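Local coordinates for protein AA10A (Thermobifida fusca, PDB 5UIZ) that probably cleaves cellulose or related polysaccharides by copper-dependent oxidation, as a lytic polysaccharide monooxygenase of family AA10, at residues Ala44-Gly49 and Arg117-Val122; Gly177-Pro180 and Gln186-Val189; Thr202-Ser207 and Gln211-Cys216. All coordinates share one frame; numbering follows the deposited sequence.

Contact 1 (Ala44-Gly49 and Arg117-Val122); sequences ATRNYG and RSMDAV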
ATOM      1  N   ALA A  44       5.908  -4.608   3.480  1.00 16.57           N
ATOM      2  CA  ALA A  44       6.286  -3.629   2.486  1.00 15.68           C
ATOM      3  C   ALA A  44       5.170  -3.393   1.481  1.00 13.96           C
ATOM      4  O   ALA A  44       4.580  -4.347   0.965  1.00 13.17           O
ATOM      5  CB  ALA A  44       7.505  -4.118   1.741  1.00 14.88           C
ATOM      6  N   THR A  45       4.924  -2.129   1.178  1.00 13.76           N
ATOM      7  CA  THR A  45       3.967  -1.795   0.145  1.00 15.45           C
ATOM      8  C   THR A  45       4.467  -2.253  -1.238  1.00 14.64           C
ATOM      9  O   THR A  45       5.605  -2.620  -1.424  1.00 14.99           O
ATOM     10  CB  THR A  45       3.696  -0.267   0.075  1.00 17.13           C
ATOM     11  OG1 THR A  45       4.927   0.448  -0.015  1.00 19.19           O
ATOM     12  CG2 THR A  45       3.004   0.171   1.274  1.00 17.96           C
ATOM     13  N   ARG A  46       3.601  -2.180  -2.207  1.00 14.29           N
ATOM     14  CA  ARG A  46       3.955  -2.512  -3.555  1.00 14.72           C
ATOM     15  C   ARG A  46       5.110  -1.687  -4.126  1.00 14.56           C
ATOM     16  O   ARG A  46       6.033  -2.281  -4.663  1.00 14.47           O
ATOM     17  CB  ARG A  46       2.723  -2.434  -4.466  1.00 14.76           C
ATOM     18  CG  ARG A  46       1.746  -3.555  -4.211  1.00 14.78           C
ATOM     19  CD  ARG A  46       0.499  -3.474  -5.084  1.00 14.48           C
ATOM     20  NE  ARG A  46      -0.343  -4.649  -4.816  1.00 15.42           N
ATOM     21  CZ  ARG A  46      -1.526  -4.908  -5.380  1.00 15.68           C
ATOM     22  NH1 ARG A  46      -2.095  -4.074  -6.246  1.00 16.93           N
ATOM     23  NH2 ARG A  46      -2.147  -6.021  -5.092  1.00 15.50           N
ATOM     24  N   ASN A  47       5.036  -0.360  -4.050  1.00 14.69           N
ATOM     25  CA  ASN A  47       6.029   0.463  -4.717  1.00 16.53           C
ATOM     26  C   ASN A  47       7.301   0.533  -3.860  1.00 16.02           C
ATOM     27  O   ASN A  47       8.374   0.591  -4.412  1.00 14.44           O
ATOM     28  CB  ASN A  47       5.500   1.871  -5.180  1.00 16.84           C
ATOM     29  CG  ASN A  47       4.998   2.710  -4.043  1.00 17.36           C
ATOM     30  OD1 ASN A  47       4.542   2.162  -3.060  1.00 20.68           O
ATOM     31  ND2 ASN A  47       5.062   4.020  -4.166  1.00 16.33           N
ATOM     32  N   TYR A  48       7.200   0.457  -2.536  1.00 15.41           N
ATOM     33  CA  TYR A  48       8.388   0.486  -1.709  1.00 15.62           C
ATOM     34  C   TYR A  48       9.199  -0.748  -2.016  1.00 16.55           C
ATOM     35  O   TYR A  48      10.404  -0.674  -2.178  1.00 14.52           O
ATOM     36  CB  TYR A  48       8.066   0.534  -0.224  1.00 17.12           C
ATOM     37  CG  TYR A  48       9.268   0.494   0.642  1.00 18.67           C
ATOM     38  CD1 TYR A  48      10.114   1.571   0.664  1.00 20.54           C
ATOM     39  CD2 TYR A  48       9.595  -0.612   1.402  1.00 20.39           C
ATOM     40  CE1 TYR A  48      11.247   1.591   1.454  1.00 22.48           C
ATOM     41  CE2 TYR A  48      10.770  -0.621   2.193  1.00 22.53           C
ATOM     42  CZ  TYR A  48      11.595   0.492   2.183  1.00 23.23           C
ATOM     43  OH  TYR A  48      12.741   0.521   2.980  1.00 28.59           O
ATOM     44  N   GLY A  49       8.507  -1.873  -2.126  1.00 17.42           N
ATOM     45  CA  GLY A  49       9.145  -3.130  -2.340  1.00 19.49           C
ATOM     46  C   GLY A  49       9.785  -3.190  -3.717  1.00 19.14           C
ATOM     47  O   GLY A  49      10.900  -3.641  -3.884  1.00 19.72           O
ATOM     48  N   ARG A 117      -0.209   4.556 -11.097  1.00 15.70           N
ATOM     49  CA  ARG A 117      -1.323   3.738 -11.662  1.00 17.04           C
ATOM     50  C   ARG A 117      -0.968   2.252 -11.838  1.00 15.44           C
ATOM     51  O   ARG A 117      -1.836   1.380 -11.810  1.00 14.25           O
ATOM     52  CB  ARG A 117      -1.842   4.352 -12.952  1.00 20.11           C
ATOM     53  CG  ARG A 117      -0.920   4.126 -14.114  1.00 24.72           C
ATOM     54  CD  ARG A 117      -1.251   4.942 -15.341  1.00 28.63           C
ATOM     55  NE  ARG A 117      -0.269   4.613 -16.403  1.00 35.63           N
ATOM     56  CZ  ARG A 117       0.026   5.371 -17.470  1.00 42.94           C
ATOM     57  NH1 ARG A 117      -0.563   6.547 -17.653  1.00 55.41           N
ATOM     58  NH2 ARG A 117       0.923   4.954 -18.365  1.00 42.80           N
ATOM     59  N   SER A 118       0.319   1.947 -12.006  1.00 14.14           N
ATOM     60  CA  SER A 118       0.748   0.542 -12.133  1.00 14.08           C
ATOM     61  C   SER A 118       0.545  -0.318 -10.830  1.00 13.58           C
ATOM     62  O   SER A 118       0.547  -1.531 -10.873  1.00 13.75           O
ATOM     63  CB  SER A 118       2.231   0.496 -12.614  1.00 13.69           C
ATOM     64  OG  SER A 118       3.037   1.116 -11.632  1.00 13.60           O
ATOM     65  N   MET A 119       0.379   0.345  -9.702  0.67 14.46           N
ATOM     66  CA  MET A 119       0.049  -0.306  -8.438  0.67 15.91           C
ATOM     67  C   MET A 119      -1.312  -0.929  -8.443  0.67 15.49           C
ATOM     68  O   MET A 119      -1.570  -1.770  -7.621  0.67 16.10           O
ATOM     69  CB  MET A 119       0.068   0.697  -7.280  0.67 18.02           C
ATOM     70  CG  MET A 119       1.421   1.271  -6.956  0.67 20.25           C
ATOM     71  SD  MET A 119       2.644  -0.024  -6.865  0.67 24.31           S
ATOM     72  CE  MET A 119       3.679   0.280  -8.286  0.67 24.20           C
ATOM     73  N   ASP A 120      -2.177  -0.459  -9.332  1.00 14.49           N
ATOM     74  CA  ASP A 120      -3.491  -0.980  -9.545  1.00 15.17           C
ATOM     75  C   ASP A 120      -3.512  -2.263 -10.380  1.00 15.29           C
ATOM     76  O   ASP A 120      -4.586  -2.831 -10.560  1.00 13.72           O
ATOM     77  CB  ASP A 120      -4.372   0.066 -10.284  1.00 14.92           C
ATOM     78  CG  ASP A 120      -4.717   1.321  -9.437  1.00 16.31           C
ATOM     79  OD1 ASP A 120      -4.757   1.226  -8.148  1.00 17.93           O
ATOM     80  OD2 ASP A 120      -5.017   2.377 -10.070  1.00 13.35           O
ATOM     81  N   ALA A 121      -2.377  -2.696 -10.931  1.00 16.04           N
ATOM     82  CA  ALA A 121      -2.408  -3.829 -11.837  1.00 17.48           C
ATOM     83  C   ALA A 121      -2.687  -5.120 -11.066  1.00 17.23           C
ATOM     84  O   ALA A 121      -2.392  -5.248  -9.882  1.00 16.66           O
ATOM     85  CB  ALA A 121      -1.130  -3.927 -12.701  1.00 17.71           C
ATOM     86  N   VAL A 122      -3.223  -6.075 -11.804  1.00 17.43           N
ATOM     87  CA  VAL A 122      -3.656  -7.351 -11.293  1.00 17.54           C
ATOM     88  C   VAL A 122      -2.578  -8.353 -11.664  1.00 17.02           C
ATOM     89  O   VAL A 122      -2.188  -8.457 -12.823  1.00 15.99           O
ATOM     90  CB  VAL A 122      -5.044  -7.635 -11.903  1.00 19.64           C
ATOM     91  CG1 VAL A 122      -5.454  -9.064 -11.811  1.00 19.99           C
ATOM     92  CG2 VAL A 122      -6.099  -6.751 -11.220  1.00 20.19           C
TER
HETATM   93  O   HOH W   1      -4.303  -4.823  -7.684  1.00 21.80           O
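NH1 of R46 is gripped by two oxygens. It donates to the carbonyl of M119, NH1 to O 2.7 Å. A second bond goes to a water, also 2.7 Å from NH1. That water donates in turn to A121 O, from which it lies 2.9 Å. Both partners lie in the plane of the guanidinium, at its edge, which holds the flat group against twisting. The arm reaches there fully extended from CG to NE (chi2 179°, chi3 177°). NE turns instead to D218 in a salt bridge, and W125 adds a cation-pi contact. The bond to M119 joins the first turn of helix 46-54, N-capped by T45 through a weak bond from Y48 N to T45 OG1, 3.4 Å, to a 3-10 turn before strand 128-130, closing the helix-rich insertion of the LPMO fold, while D218 ties it to the beta-sandwich core. A leucine in place of R46 would probably leave M119 O without this donor and the D218 carboxylate without its positive mate. Nearer the R46 backbone, M119 SD packs 3.4 Å from R46 CB, doubtful in detail because M119 has two conformers. N47 ND2 bonds elsewhere, to A80 O.

Contact 2 (Gly177-Pro180 and Gln186-Val189); sequences GSYP and QFTV
Y179 OH presses on the root of F187, 3.4 Å from its CB, and this is the tight part of a small contact. The phenol oxygen also lies 3.8 Å from F187 CD2, while Y179 CZ keeps 4.3 Å from that carbon. The two aromatic side chains cross obliquely, only the tyrosine hydroxyl getting close. F187 CB is put there by the backbone, while chi1 at 55° swings the ring so that CD2 also lies by the hydroxyl. The other side is looser and wet. No direct bond links Y179 to the strand: Y179 OH is 4.2 Å from Q186 O, and a water closes the gap, 2.9 Å from Y179 OH at the edge of its ring and donating to Q186 O over 2.6 Å. Q186, whose side chain leaves the backbone away from Y179, is exposed. The F187 ring is buried against the rings of F149 and H174, from strands 146-154 and 170-175. Strand 184-190, paired with strand 133-140, is one of the two outer strands of an antiparallel sheet, one layer of a sandwich consistent with the immunoglobulin-like E-set family; Y179 reaches it from the loop after strand 170-175.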
ATOM      1  N   GLY A 177      -6.104   5.666  16.911  1.00 20.85           N
ATOM      2  CA  GLY A 177      -6.242   7.093  17.146  1.00 22.26           C
ATOM      3  C   GLY A 177      -4.937   7.768  16.677  1.00 24.03           C
ATOM      4  O   GLY A 177      -4.158   7.164  15.870  1.00 20.08           O
ATOM      5  N   SER A 178      -4.677   8.982  17.196  1.00 21.56           N
ATOM      6  CA  SER A 178      -3.569   9.783  16.723  1.00 20.92           C
ATOM      7  C   SER A 178      -2.237   9.316  17.321  1.00 20.65           C
ATOM      8  O   SER A 178      -2.209   8.695  18.361  1.00 20.19           O
ATOM      9  CB  SER A 178      -3.815  11.243  17.029  1.00 23.61           C
ATOM     10  OG  SER A 178      -3.946  11.391  18.400  1.00 19.79           O
ATOM     11  N   TYR A 179      -1.155   9.589  16.600  1.00 20.85           N
ATOM     12  CA  TYR A 179       0.195   9.332  17.045  1.00 20.72           C
ATOM     13  C   TYR A 179       0.965  10.601  16.910  1.00 20.38           C
ATOM     14  O   TYR A 179       0.864  11.291  15.894  1.00 19.42           O
ATOM     15  CB  TYR A 179       0.897   8.274  16.177  1.00 22.23           C
ATOM     16  CG  TYR A 179       0.486   6.876  16.452  1.00 22.65           C
ATOM     17  CD1 TYR A 179      -0.700   6.358  15.919  1.00 25.31           C
ATOM     18  CD2 TYR A 179       1.288   6.031  17.223  1.00 24.59           C
ATOM     19  CE1 TYR A 179      -1.084   5.024  16.178  1.00 25.98           C
ATOM     20  CE2 TYR A 179       0.901   4.714  17.481  1.00 24.60           C
ATOM     21  CZ  TYR A 179      -0.274   4.219  16.959  1.00 24.10           C
ATOM     22  OH  TYR A 179      -0.635   2.931  17.209  1.00 27.08           O
ATOM     23  N   PRO A 180       1.800  10.900  17.904  1.00 21.80           N
ATOM     24  CA  PRO A 180       2.609  12.102  17.740  1.00 22.95           C
ATOM     25  C   PRO A 180       3.657  11.936  16.647  1.00 21.51           C
ATOM     26  O   PRO A 180       3.977  10.802  16.247  1.00 21.02           O
ATOM     27  CB  PRO A 180       3.294  12.289  19.104  1.00 25.97           C
ATOM     28  CG  PRO A 180       3.041  11.030  19.883  1.00 26.67           C
ATOM     29  CD  PRO A 180       1.963  10.232  19.202  1.00 23.60           C
ATOM     30  N   GLN A 186       4.634   2.156  14.720  1.00 24.18           N
ATOM     31  CA  GLN A 186       4.196   0.782  14.551  1.00 25.55           C
ATOM     32  C   GLN A 186       3.117   0.378  15.509  1.00 22.88           C
ATOM     33  O   GLN A 186       3.042   0.918  16.591  1.00 20.70           O
ATOM     34  CB  GLN A 186       5.365  -0.174  14.648  1.00 31.10           C
ATOM     35  CG  GLN A 186       5.977  -0.280  16.026  1.00 36.58           C
ATOM     36  CD  GLN A 186       7.069  -1.299  16.051  1.00 42.41           C
ATOM     37  OE1 GLN A 186       7.786  -1.423  15.076  1.00 47.62           O
ATOM     38  NE2 GLN A 186       7.222  -2.027  17.179  1.00 47.98           N
ATOM     39  N   PHE A 187       2.288  -0.555  15.064  1.00 20.80           N
ATOM     40  CA  PHE A 187       1.135  -1.066  15.825  1.00 20.07           C
ATOM     41  C   PHE A 187       0.730  -2.427  15.246  1.00 18.96           C
ATOM     42  O   PHE A 187       0.997  -2.712  14.093  1.00 18.57           O
ATOM     43  CB  PHE A 187      -0.044  -0.101  15.783  1.00 20.04           C
ATOM     44  CG  PHE A 187      -0.481   0.280  14.393  1.00 18.70           C
ATOM     45  CD1 PHE A 187      -1.445  -0.458  13.734  1.00 19.04           C
ATOM     46  CD2 PHE A 187       0.057   1.376  13.760  1.00 18.86           C
ATOM     47  CE1 PHE A 187      -1.851  -0.106  12.458  1.00 19.35           C
ATOM     48  CE2 PHE A 187      -0.319   1.712  12.491  1.00 18.48           C
ATOM     49  CZ  PHE A 187      -1.277   0.950  11.835  1.00 19.21           C
ATOM     50  N   THR A 188       0.109  -3.237  16.063  1.00 18.28           N
ATOM     51  CA  THR A 188      -0.225  -4.613  15.761  1.00 19.48           C
ATOM     52  C   THR A 188      -1.711  -4.699  15.434  1.00 19.41           C
ATOM     53  O   THR A 188      -2.527  -4.057  16.069  1.00 18.67           O
ATOM     54  CB  THR A 188       0.096  -5.508  16.981  1.00 20.78           C
ATOM     55  OG1 THR A 188       1.428  -5.229  17.421  1.00 23.70           O
ATOM     56  CG2 THR A 188      -0.016  -6.975  16.642  1.00 20.65           C
ATOM     57  N   VAL A 189      -2.051  -5.462  14.399  1.00 19.79           N
ATOM     58  CA  VAL A 189      -3.416  -5.572  13.949  1.00 18.26           C
ATOM     59  C   VAL A 189      -3.687  -7.068  13.879  1.00 18.28           C
ATOM     60  O   VAL A 189      -2.777  -7.866  13.805  1.00 17.44           O
ATOM     61  CB  VAL A 189      -3.632  -4.915  12.590  1.00 18.79           C
ATOM     62  CG1 VAL A 189      -3.037  -3.523  12.538  1.00 18.89           C
ATOM     63  CG2 VAL A 189      -3.075  -5.757  11.476  1.00 20.73           C
TER
HETATM   64  O   HOH W   2       1.490   1.480  18.646  1.00 27.46           O

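Contact 3 (Thr202-Ser207 and Gln211-Cys216); sequences TIWKAS and QTYYLC
W204 lies flat against Y213, its partner in a hydrogen-bonded antiparallel pair, and can be followed outward atom by atom. CB of W204 starts 4.1 Å from Y213 CB. With chi1 at 159° its CG stands anti to the backbone N, and the indole runs alongside the tyrosine, pointing the same way. CD2 passes Y213 CD1; CE3 then comes to 3.3 Å from Y213 CG, with CD1 of L215 beyond it at the indole's edge. CZ3 sits over the centre of the phenol ring, and CH2 at the tip reaches Y213 CE1, 3.9 Å off. This is an offset stack, centroids 4.1 Å apart and planes at 20°. On the other rim NE1 gives a weak bond to G145 O. Two backbone bonds join the W204-Y213 pair, Y213 N to W204 O being 2.7 Å. On the opposite face of the sheet the methyls I203 CG2 and T212 CG2 are squeezed to 3.5 Å, and I203 also rests on Y214. At the far end of Y213, OH donates to Q211 OE1, 2.8 Å off and well above the amide plane, and is hydrogen-bonded to N of H37. The hairpin of strands 198-206 and 211-221 brings the side chain of Y213 to within about 3 Å of the copper held by H37 and H144, consistent with the axial aromatic beside the histidine brace of AA10 enzymes.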
ATOM      1  N   THR A 202      -3.641   0.138   3.873  1.00 14.19           N
ATOM      2  CA  THR A 202      -3.437   1.052   4.998  1.00 15.07           C
ATOM      3  C   THR A 202      -3.650   2.525   4.553  1.00 15.00           C
ATOM      4  O   THR A 202      -3.067   2.993   3.556  1.00 15.22           O
ATOM      5  CB  THR A 202      -2.023   0.886   5.585  1.00 15.46           C
ATOM      6  OG1 THR A 202      -1.850  -0.449   6.022  1.00 16.56           O
ATOM      7  CG2 THR A 202      -1.797   1.784   6.768  1.00 15.97           C
ATOM      8  N   ILE A 203      -4.547   3.187   5.270  1.00 14.58           N
ATOM      9  CA  ILE A 203      -4.823   4.591   5.142  1.00 14.83           C
ATOM     10  C   ILE A 203      -4.189   5.349   6.311  1.00 15.40           C
ATOM     11  O   ILE A 203      -4.531   5.184   7.495  1.00 13.64           O
ATOM     12  CB  ILE A 203      -6.328   4.909   5.138  1.00 15.12           C
ATOM     13  CG1 ILE A 203      -7.073   4.067   4.095  1.00 15.84           C
ATOM     14  CG2 ILE A 203      -6.547   6.385   4.795  1.00 15.40           C
ATOM     15  CD1 ILE A 203      -8.576   4.342   4.117  1.00 16.41           C
ATOM     16  N   TRP A 204      -3.271   6.222   5.948  1.00 16.49           N
ATOM     17  CA  TRP A 204      -2.544   6.982   6.914  1.00 16.63           C
ATOM     18  C   TRP A 204      -2.890   8.416   6.668  1.00 16.24           C
ATOM     19  O   TRP A 204      -2.649   8.941   5.603  1.00 17.36           O
ATOM     20  CB  TRP A 204      -1.028   6.680   6.808  1.00 17.33           C
ATOM     21  CG  TRP A 204      -0.169   7.732   7.403  1.00 17.85           C
ATOM     22  CD1 TRP A 204      -0.399   8.430   8.551  1.00 18.71           C
ATOM     23  CD2 TRP A 204       1.054   8.211   6.878  1.00 18.46           C
ATOM     24  NE1 TRP A 204       0.621   9.304   8.772  1.00 19.32           N
ATOM     25  CE2 TRP A 204       1.532   9.189   7.767  1.00 18.70           C
ATOM     26  CE3 TRP A 204       1.819   7.872   5.759  1.00 19.74           C
ATOM     27  CZ2 TRP A 204       2.717   9.899   7.551  1.00 20.22           C
ATOM     28  CZ3 TRP A 204       3.016   8.572   5.521  1.00 20.77           C
ATOM     29  CH2 TRP A 204       3.444   9.587   6.411  1.00 20.78           C
ATOM     30  N   LYS A 205      -3.501   9.030   7.680  1.00 16.48           N
ATOM     31  CA  LYS A 205      -3.901  10.420   7.654  1.00 17.52           C
ATOM     32  C   LYS A 205      -2.856  11.205   8.463  1.00 17.44           C
ATOM     33  O   LYS A 205      -2.744  11.021   9.688  1.00 16.09           O
ATOM     34  CB  LYS A 205      -5.283  10.581   8.321  1.00 18.51           C
ATOM     35  CG  LYS A 205      -5.677  12.017   8.589  1.00 20.97           C
ATOM     36  CD  LYS A 205      -5.795  12.787   7.277  1.00 23.15           C
ATOM     37  CE  LYS A 205      -6.454  14.155   7.459  1.00 24.74           C
ATOM     38  NZ  LYS A 205      -5.633  15.067   8.284  1.00 28.35           N
ATOM     39  N   ALA A 206      -2.082  12.020   7.762  1.00 17.86           N
ATOM     40  CA  ALA A 206      -1.051  12.849   8.363  1.00 19.66           C
ATOM     41  C   ALA A 206      -1.699  13.931   9.164  1.00 19.50           C
ATOM     42  O   ALA A 206      -2.844  14.289   8.883  1.00 22.76           O
ATOM     43  CB  ALA A 206      -0.155  13.461   7.295  1.00 19.91           C
ATOM     44  N   SER A 207      -0.976  14.425  10.174  1.00 20.16           N
ATOM     45  CA  SER A 207      -1.473  15.431  11.102  1.00 20.89           C
ATOM     46  C   SER A 207      -1.186  16.877  10.699  1.00 21.32           C
ATOM     47  O   SER A 207      -1.797  17.777  11.254  1.00 23.95           O
ATOM     48  CB  SER A 207      -0.961  15.184  12.520  1.00 21.77           C
ATOM     49  OG  SER A 207      -1.377  13.904  12.965  1.00 24.36           O
ATOM     50  N   GLN A 211      -3.715  15.532   4.372  1.00 18.47           N
ATOM     51  CA  GLN A 211      -2.931  14.757   3.440  1.00 18.09           C
ATOM     52  C   GLN A 211      -3.068  13.329   3.894  1.00 16.33           C
ATOM     53  O   GLN A 211      -2.846  12.997   5.090  1.00 16.87           O
ATOM     54  CB  GLN A 211      -1.480  15.196   3.515  1.00 19.47           C
ATOM     55  CG  GLN A 211      -0.545  14.406   2.603  1.00 19.23           C
ATOM     56  CD  GLN A 211       0.757  15.143   2.487  1.00 21.87           C
ATOM     57  OE1 GLN A 211       1.686  14.829   3.188  1.00 21.43           O
ATOM     58  NE2 GLN A 211       0.786  16.208   1.665  1.00 22.47           N
ATOM     59  N   THR A 212      -3.421  12.478   2.955  1.00 14.99           N
ATOM     60  CA  THR A 212      -3.728  11.133   3.250  1.00 14.60           C
ATOM     61  C   THR A 212      -2.902  10.244   2.317  1.00 15.19           C
ATOM     62  O   THR A 212      -2.933  10.435   1.119  1.00 13.73           O
ATOM     63  CB  THR A 212      -5.225  10.870   3.060  1.00 14.59           C
ATOM     64  OG1 THR A 212      -5.985  11.774   3.859  1.00 15.45           O
ATOM     65  CG2 THR A 212      -5.544   9.467   3.509  1.00 15.26           C
ATOM     66  N   TYR A 213      -2.219   9.261   2.919  1.00 16.65           N
ATOM     67  CA  TYR A 213      -1.480   8.224   2.223  1.00 17.40           C
ATOM     68  C   TYR A 213      -2.256   6.947   2.102  1.00 16.52           C
ATOM     69  O   TYR A 213      -2.969   6.508   3.068  1.00 16.53           O
ATOM     70  CB  TYR A 213      -0.184   7.963   2.971  1.00 19.10           C
ATOM     71  CG  TYR A 213       0.719   9.168   2.936  1.00 20.17           C
ATOM     72  CD1 TYR A 213       0.484  10.255   3.753  1.00 21.50           C
ATOM     73  CD2 TYR A 213       1.817   9.217   2.080  1.00 24.05           C
ATOM     74  CE1 TYR A 213       1.307  11.376   3.713  1.00 23.74           C
ATOM     75  CE2 TYR A 213       2.645  10.329   2.035  1.00 25.32           C
ATOM     76  CZ  TYR A 213       2.370  11.414   2.845  1.00 25.09           C
ATOM     77  OH  TYR A 213       3.186  12.513   2.815  1.00 30.23           O
ATOM     78  N   TYR A 214      -2.088   6.318   0.941  1.00 15.19           N
ATOM     79  CA  TYR A 214      -2.810   5.115   0.550  1.00 15.27           C
ATOM     80  C   TYR A 214      -1.820   4.008   0.196  1.00 15.53           C
ATOM     81  O   TYR A 214      -1.133   4.063  -0.810  1.00 16.30           O
ATOM     82  CB  TYR A 214      -3.766   5.413  -0.603  1.00 14.58           C
ATOM     83  CG  TYR A 214      -4.860   6.374  -0.185  1.00 14.84           C
ATOM     84  CD1 TYR A 214      -5.861   5.979   0.681  1.00 14.70           C
ATOM     85  CD2 TYR A 214      -4.862   7.681  -0.629  1.00 14.30           C
ATOM     86  CE1 TYR A 214      -6.853   6.884   1.065  1.00 16.12           C
ATOM     87  CE2 TYR A 214      -5.793   8.599  -0.198  1.00 14.40           C
ATOM     88  CZ  TYR A 214      -6.790   8.209   0.617  1.00 14.86           C
ATOM     89  OH  TYR A 214      -7.771   9.113   0.989  1.00 16.40           O
ATOM     90  N   LEU A 215      -1.776   2.999   1.040  1.00 16.30           N
ATOM     91  CA  LEU A 215      -0.656   2.063   1.098  1.00 16.85           C
ATOM     92  C   LEU A 215      -1.110   0.644   0.964  1.00 17.19           C
ATOM     93  O   LEU A 215      -1.637   0.087   1.915  1.00 19.40           O
ATOM     94  CB  LEU A 215       0.087   2.260   2.429  1.00 18.65           C
ATOM     95  CG  LEU A 215       0.481   3.744   2.626  1.00 19.86           C
ATOM     96  CD1 LEU A 215       0.920   4.091   4.037  1.00 21.07           C
ATOM     97  CD2 LEU A 215       1.498   4.203   1.570  1.00 19.76           C
ATOM     98  N   CYS A 216      -0.973   0.073  -0.240  0.54 16.47           N
ATOM     99  CA  CYS A 216      -1.271  -1.341  -0.484  0.54 16.95           C
ATOM    100  C   CYS A 216      -0.029  -2.224  -0.272  0.54 16.04           C
ATOM    101  O   CYS A 216       1.055  -1.946  -0.827  0.54 14.34           O
ATOM    102  CB  CYS A 216      -1.780  -1.611  -1.912  0.54 17.93           C
ATOM    103  SG  CYS A 216      -3.463  -1.043  -2.253  0.54 20.69           S
TER
HETATM  104  O   HOH W   3      -0.387  -1.567   3.919  1.00 11.61           O

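Contacts 1 and 3 are buried and meet directly: the helix start at R46 N makes a probable hydrogen bond of 2.9 Å to C216 O on strand 211-221, and T45 packs on L215 there. Contact 2 lies farther out, its centre about 16 Å from that of the chain, and touches neither of the others. Strand 184-190 of contact 2 is followed by strand 198-206 of contact 3, and F149 meets aromatic rings from both. Contact 3 is regular backbone pairing with stacked rings near the metal, contact 1 a charged arm bonded to one carbonyl directly and to another through a water, and contact 2 a water-bridged aromatic touch at the edge of a sheet.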